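Local coordinates for protein (hdlp (histone deacetylase-like protein)) (Aquifex aeolicus, PDB 1C3P) that is a zinc-binding homologue of the histone deacetylases that probably removes acetyl groups and may take part in acetoin breakdown, at residues A[222-233]-A[355-365]. Residues are numbered along the deposited sequence; the frame is centred on the assembly and turned at random.
Sequences LPKGLNDNEFLF and WRGGEVRKEVK
Four hydrogen bonds grip the carboxylate of Glu230, two on each oxygen, three of them from Arg361. NE of Arg361 meets the syn lone pair of Glu230 OE2 at 2.8 Å and its NH2 reaches OE1 at 3.0 Å, a side-on salt bridge with carboxylate and guanidinium planes 18° apart. The anti lone pair of OE2 takes the backbone N of Arg361, while OE1 also accepts from Asn227 N. A bend at chi3 (-80°) swings the guanidinium back so that NH1 and NH2 both hold Lys224 O, and Pro223 CG lies over one guanidinium face. Asn227 and Glu230 form the capping box that starts helix 228-245, which follows edge strand 217-222 of the parallel sheet in this arginase-like α/β fold; because the carboxylate that closes the box also takes the Arg361 bonds, 355-365 is joined to the helix start. Asn227 ND2 adds a nearly straight bond to Glu359 O (3.1 Å). Asp228 N donates to Arg356 O, and Asp228 OD2 accepts from Arg356 N (2.7 Å) and from Ser271 OG. Val360 CG1 makes a CH-pi contact over the Phe233 ring, 4.2 Å from its centroid; Val364 CG1 meets Phe233 CD2, and its CG2 the Pro223 ring.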
loop_
_atom_site.group_PDB
_atom_site.type_symbol
_atom_site.label_atom_id
_atom_site.label_comp_id
_atom_site.label_asym_id
_atom_site.label_seq_id
_atom_site.Cartn_x
_atom_site.Cartn_y
_atom_site.Cartn_z
ATOM N N LEU A 222 14.398 7.763 3.107
ATOM C CA LEU A 222 15.450 7.375 2.175
ATOM C C LEU A 222 15.632 8.368 1.027
ATOM O O LEU A 222 14.691 9.043 0.622
ATOM C CB LEU A 222 15.151 5.979 1.645
ATOM C CG LEU A 222 15.166 4.977 2.809
ATOM C CD1 LEU A 222 14.601 3.626 2.360
ATOM C CD2 LEU A 222 16.588 4.829 3.319
ATOM N N PRO A 223 16.861 8.464 0.495
ATOM C CA PRO A 223 17.226 9.376 -0.597
ATOM C C PRO A 223 16.789 9.064 -2.011
ATOM O O PRO A 223 16.371 7.958 -2.327
ATOM C CB PRO A 223 18.752 9.418 -0.496
ATOM C CG PRO A 223 19.057 7.975 -0.171
ATOM C CD PRO A 223 18.051 7.724 0.961
ATOM N N LYS A 224 16.905 10.078 -2.862
ATOM C CA LYS A 224 16.587 9.943 -4.277
ATOM C C LYS A 224 17.566 8.957 -4.932
ATOM O O LYS A 224 18.728 8.825 -4.504
ATOM C CB LYS A 224 16.738 11.295 -4.969
ATOM C CG LYS A 224 15.874 12.411 -4.384
ATOM C CD LYS A 224 16.134 13.739 -5.115
ATOM C CE LYS A 224 15.336 14.881 -4.472
ATOM N NZ LYS A 224 15.556 16.184 -5.169
ATOM N N GLY A 225 17.109 8.298 -5.991
ATOM C CA GLY A 225 17.959 7.358 -6.700
ATOM C C GLY A 225 18.248 6.078 -5.942
ATOM O O GLY A 225 19.197 5.377 -6.268
ATOM N N LEU A 226 17.425 5.761 -4.945
ATOM C CA LEU A 226 17.628 4.564 -4.128
ATOM C C LEU A 226 17.753 3.291 -4.979
ATOM O O LEU A 226 16.939 3.069 -5.870
ATOM C CB LEU A 226 16.443 4.378 -3.182
ATOM C CG LEU A 226 16.713 3.395 -2.043
ATOM C CD1 LEU A 226 17.613 4.112 -1.037
ATOM C CD2 LEU A 226 15.409 2.970 -1.361
ATOM N N ASN A 227 18.753 2.456 -4.701
ATOM C CA ASN A 227 18.890 1.218 -5.461
ATOM C C ASN A 227 18.451 0.035 -4.613
ATOM O O ASN A 227 18.132 0.192 -3.430
ATOM C CB ASN A 227 20.326 1.016 -5.996
ATOM C CG ASN A 227 21.363 0.873 -4.896
ATOM O OD1 ASN A 227 21.190 0.101 -3.949
ATOM N ND2 ASN A 227 22.470 1.602 -5.037
ATOM N N ASP A 228 18.433 -1.151 -5.216
ATOM C CA ASP A 228 17.978 -2.346 -4.514
ATOM C C ASP A 228 18.716 -2.687 -3.243
ATOM O O ASP A 228 18.100 -3.083 -2.260
ATOM C CB ASP A 228 18.016 -3.566 -5.447
ATOM C CG ASP A 228 16.993 -3.487 -6.551
ATOM O OD1 ASP A 228 16.054 -2.671 -6.419
ATOM O OD2 ASP A 228 17.115 -4.259 -7.534
ATOM N N ASN A 229 20.041 -2.576 -3.267
ATOM C CA ASN A 229 20.838 -2.896 -2.099
ATOM C C ASN A 229 20.549 -1.946 -0.958
ATOM O O ASN A 229 20.470 -2.357 0.206
ATOM C CB ASN A 229 22.316 -2.879 -2.475
ATOM C CG ASN A 229 22.685 -4.051 -3.351
ATOM O OD1 ASN A 229 22.745 -5.179 -2.877
ATOM N ND2 ASN A 229 22.888 -3.802 -4.641
ATOM N N GLU A 230 20.338 -0.680 -1.294
ATOM C CA GLU A 230 20.042 0.306 -0.263
ATOM C C GLU A 230 18.674 0.061 0.367
ATOM O O GLU A 230 18.516 0.152 1.583
ATOM C CB GLU A 230 20.118 1.715 -0.851
ATOM C CG GLU A 230 21.497 2.044 -1.407
ATOM C CD GLU A 230 21.547 3.423 -2.022
ATOM O OE1 GLU A 230 20.594 3.765 -2.748
ATOM O OE2 GLU A 230 22.541 4.145 -1.802
ATOM N N PHE A 231 17.683 -0.266 -0.454
ATOM C CA PHE A 231 16.349 -0.532 0.079
ATOM C C PHE A 231 16.393 -1.744 1.019
ATOM O O PHE A 231 15.940 -1.673 2.163
ATOM C CB PHE A 231 15.360 -0.797 -1.061
ATOM C CG PHE A 231 13.926 -0.913 -0.609
ATOM C CD1 PHE A 231 13.247 0.195 -0.099
ATOM C CD2 PHE A 231 13.251 -2.123 -0.695
ATOM C CE1 PHE A 231 11.921 0.096 0.313
ATOM C CE2 PHE A 231 11.918 -2.235 -0.282
ATOM C CZ PHE A 231 11.254 -1.117 0.224
ATOM N N LEU A 232 16.945 -2.860 0.549
ATOM C CA LEU A 232 16.997 -4.067 1.379
ATOM C C LEU A 232 17.863 -3.905 2.619
ATOM O O LEU A 232 17.557 -4.464 3.658
ATOM C CB LEU A 232 17.461 -5.260 0.548
ATOM C CG LEU A 232 16.516 -5.587 -0.618
ATOM C CD1 LEU A 232 17.183 -6.631 -1.506
ATOM C CD2 LEU A 232 15.159 -6.069 -0.136
ATOM N N PHE A 233 18.953 -3.155 2.510
ATOM C CA PHE A 233 19.805 -2.883 3.666
ATOM C C PHE A 233 18.956 -2.197 4.731
ATOM O O PHE A 233 18.938 -2.590 5.903
ATOM C CB PHE A 233 20.931 -1.919 3.274
ATOM C CG PHE A 233 21.716 -1.381 4.446
ATOM C CD1 PHE A 233 22.802 -2.085 4.959
ATOM C CD2 PHE A 233 21.391 -0.152 5.004
ATOM C CE1 PHE A 233 23.566 -1.565 6.007
ATOM C CE2 PHE A 233 22.142 0.387 6.060
ATOM C CZ PHE A 233 23.233 -0.318 6.559
ATOM N N TRP A 355 18.050 -7.368 -11.579
ATOM C CA TRP A 355 18.327 -6.632 -10.359
ATOM C C TRP A 355 18.808 -5.240 -10.718
ATOM O O TRP A 355 19.329 -5.025 -11.814
ATOM C CB TRP A 355 19.382 -7.334 -9.518
ATOM C CG TRP A 355 18.804 -8.426 -8.719
ATOM C CD1 TRP A 355 18.536 -9.703 -9.127
ATOM C CD2 TRP A 355 18.310 -8.314 -7.388
ATOM N NE1 TRP A 355 17.900 -10.394 -8.120
ATOM C CE2 TRP A 355 17.749 -9.560 -7.041
ATOM C CE3 TRP A 355 18.284 -7.278 -6.451
ATOM C CZ2 TRP A 355 17.169 -9.796 -5.796
ATOM C CZ3 TRP A 355 17.711 -7.511 -5.219
ATOM C CH2 TRP A 355 17.160 -8.759 -4.901
ATOM N N ARG A 356 18.614 -4.301 -9.795
ATOM C CA ARG A 356 19.020 -2.913 -9.983
ATOM C C ARG A 356 19.709 -2.482 -8.697
ATOM O O ARG A 356 19.228 -1.613 -7.971
ATOM C CB ARG A 356 17.790 -2.039 -10.265
ATOM C CG ARG A 356 17.087 -2.420 -11.566
ATOM C CD ARG A 356 15.698 -1.832 -11.722
ATOM N NE ARG A 356 15.122 -2.264 -12.995
ATOM C CZ ARG A 356 13.852 -2.100 -13.345
ATOM N NH1 ARG A 356 13.000 -1.507 -12.515
ATOM N NH2 ARG A 356 13.436 -2.528 -14.532
ATOM N N GLY A 357 20.850 -3.100 -8.419
ATOM C CA GLY A 357 21.567 -2.784 -7.201
ATOM C C GLY A 357 22.668 -1.758 -7.340
ATOM O O GLY A 357 22.733 -1.012 -8.315
ATOM N N GLY A 358 23.536 -1.726 -6.339
ATOM C CA GLY A 358 24.639 -0.788 -6.335
ATOM C C GLY A 358 25.209 -0.716 -4.934
ATOM O O GLY A 358 24.913 -1.559 -4.095
ATOM N N GLU A 359 26.029 0.291 -4.670
ATOM C CA GLU A 359 26.610 0.444 -3.350
ATOM C C GLU A 359 25.612 1.082 -2.406
ATOM O O GLU A 359 24.675 1.751 -2.836
ATOM C CB GLU A 359 27.846 1.334 -3.423
ATOM C CG GLU A 359 29.039 0.710 -4.108
ATOM C CD GLU A 359 30.171 1.707 -4.293
ATOM O OE1 GLU A 359 30.537 2.388 -3.309
ATOM O OE2 GLU A 359 30.695 1.801 -5.422
ATOM N N VAL A 360 25.801 0.865 -1.116
ATOM C CA VAL A 360 24.924 1.490 -0.151
ATOM C C VAL A 360 25.577 2.809 0.291
ATOM O O VAL A 360 26.642 2.809 0.923
ATOM C CB VAL A 360 24.693 0.582 1.052
ATOM C CG1 VAL A 360 23.788 1.285 2.071
ATOM C CG2 VAL A 360 24.073 -0.746 0.579
ATOM N N ARG A 361 24.950 3.932 -0.065
ATOM C CA ARG A 361 25.474 5.252 0.303
ATOM C C ARG A 361 25.628 5.474 1.795
ATOM O O ARG A 361 24.879 4.923 2.600
ATOM C CB ARG A 361 24.574 6.363 -0.244
ATOM C CG ARG A 361 24.800 6.651 -1.702
ATOM C CD ARG A 361 23.726 7.584 -2.207
ATOM N NE ARG A 361 22.485 6.868 -2.499
ATOM C CZ ARG A 361 21.389 7.459 -2.952
ATOM N NH1 ARG A 361 21.391 8.775 -3.151
ATOM N NH2 ARG A 361 20.315 6.735 -3.238
ATOM N N LYS A 362 26.606 6.305 2.153
ATOM C CA LYS A 362 26.860 6.630 3.553
ATOM C C LYS A 362 25.612 7.202 4.219
ATOM O O LYS A 362 25.341 6.914 5.379
ATOM C CB LYS A 362 28.024 7.637 3.678
ATOM C CG LYS A 362 29.385 7.059 3.339
ATOM C CD LYS A 362 29.386 6.462 1.939
ATOM C CE LYS A 362 28.960 7.496 0.916
ATOM N NZ LYS A 362 28.713 6.861 -0.375
ATOM N N GLU A 363 24.872 8.032 3.481
ATOM C CA GLU A 363 23.628 8.640 3.978
ATOM C C GLU A 363 22.691 7.598 4.548
ATOM O O GLU A 363 22.095 7.778 5.614
ATOM C CB GLU A 363 22.826 9.271 2.854
ATOM C CG GLU A 363 23.392 10.434 2.156
ATOM C CD GLU A 363 22.486 10.825 1.016
ATOM O OE1 GLU A 363 21.268 11.005 1.276
ATOM O OE2 GLU A 363 22.989 10.943 -0.122
ATOM N N VAL A 364 22.508 6.537 3.777
ATOM C CA VAL A 364 21.615 5.475 4.193
ATOM C C VAL A 364 22.140 4.787 5.445
ATOM O O VAL A 364 21.381 4.547 6.394
ATOM C CB VAL A 364 21.409 4.446 3.081
ATOM C CG1 VAL A 364 20.519 3.334 3.594
ATOM C CG2 VAL A 364 20.771 5.109 1.851
ATOM N N LYS A 365 23.435 4.491 5.472
ATOM C CA LYS A 365 24.009 3.854 6.649
ATOM C C LYS A 365 23.842 4.759 7.865
ATOM O O LYS A 365 23.508 4.292 8.958
ATOM C CB LYS A 365 25.497 3.535 6.427
ATOM C CG LYS A 365 25.750 2.526 5.324
ATOM C CD LYS A 365 27.231 2.162 5.229
ATOM C CE LYS A 365 27.474 1.147 4.119
ATOM N NZ LYS A 365 28.899 0.721 3.998
#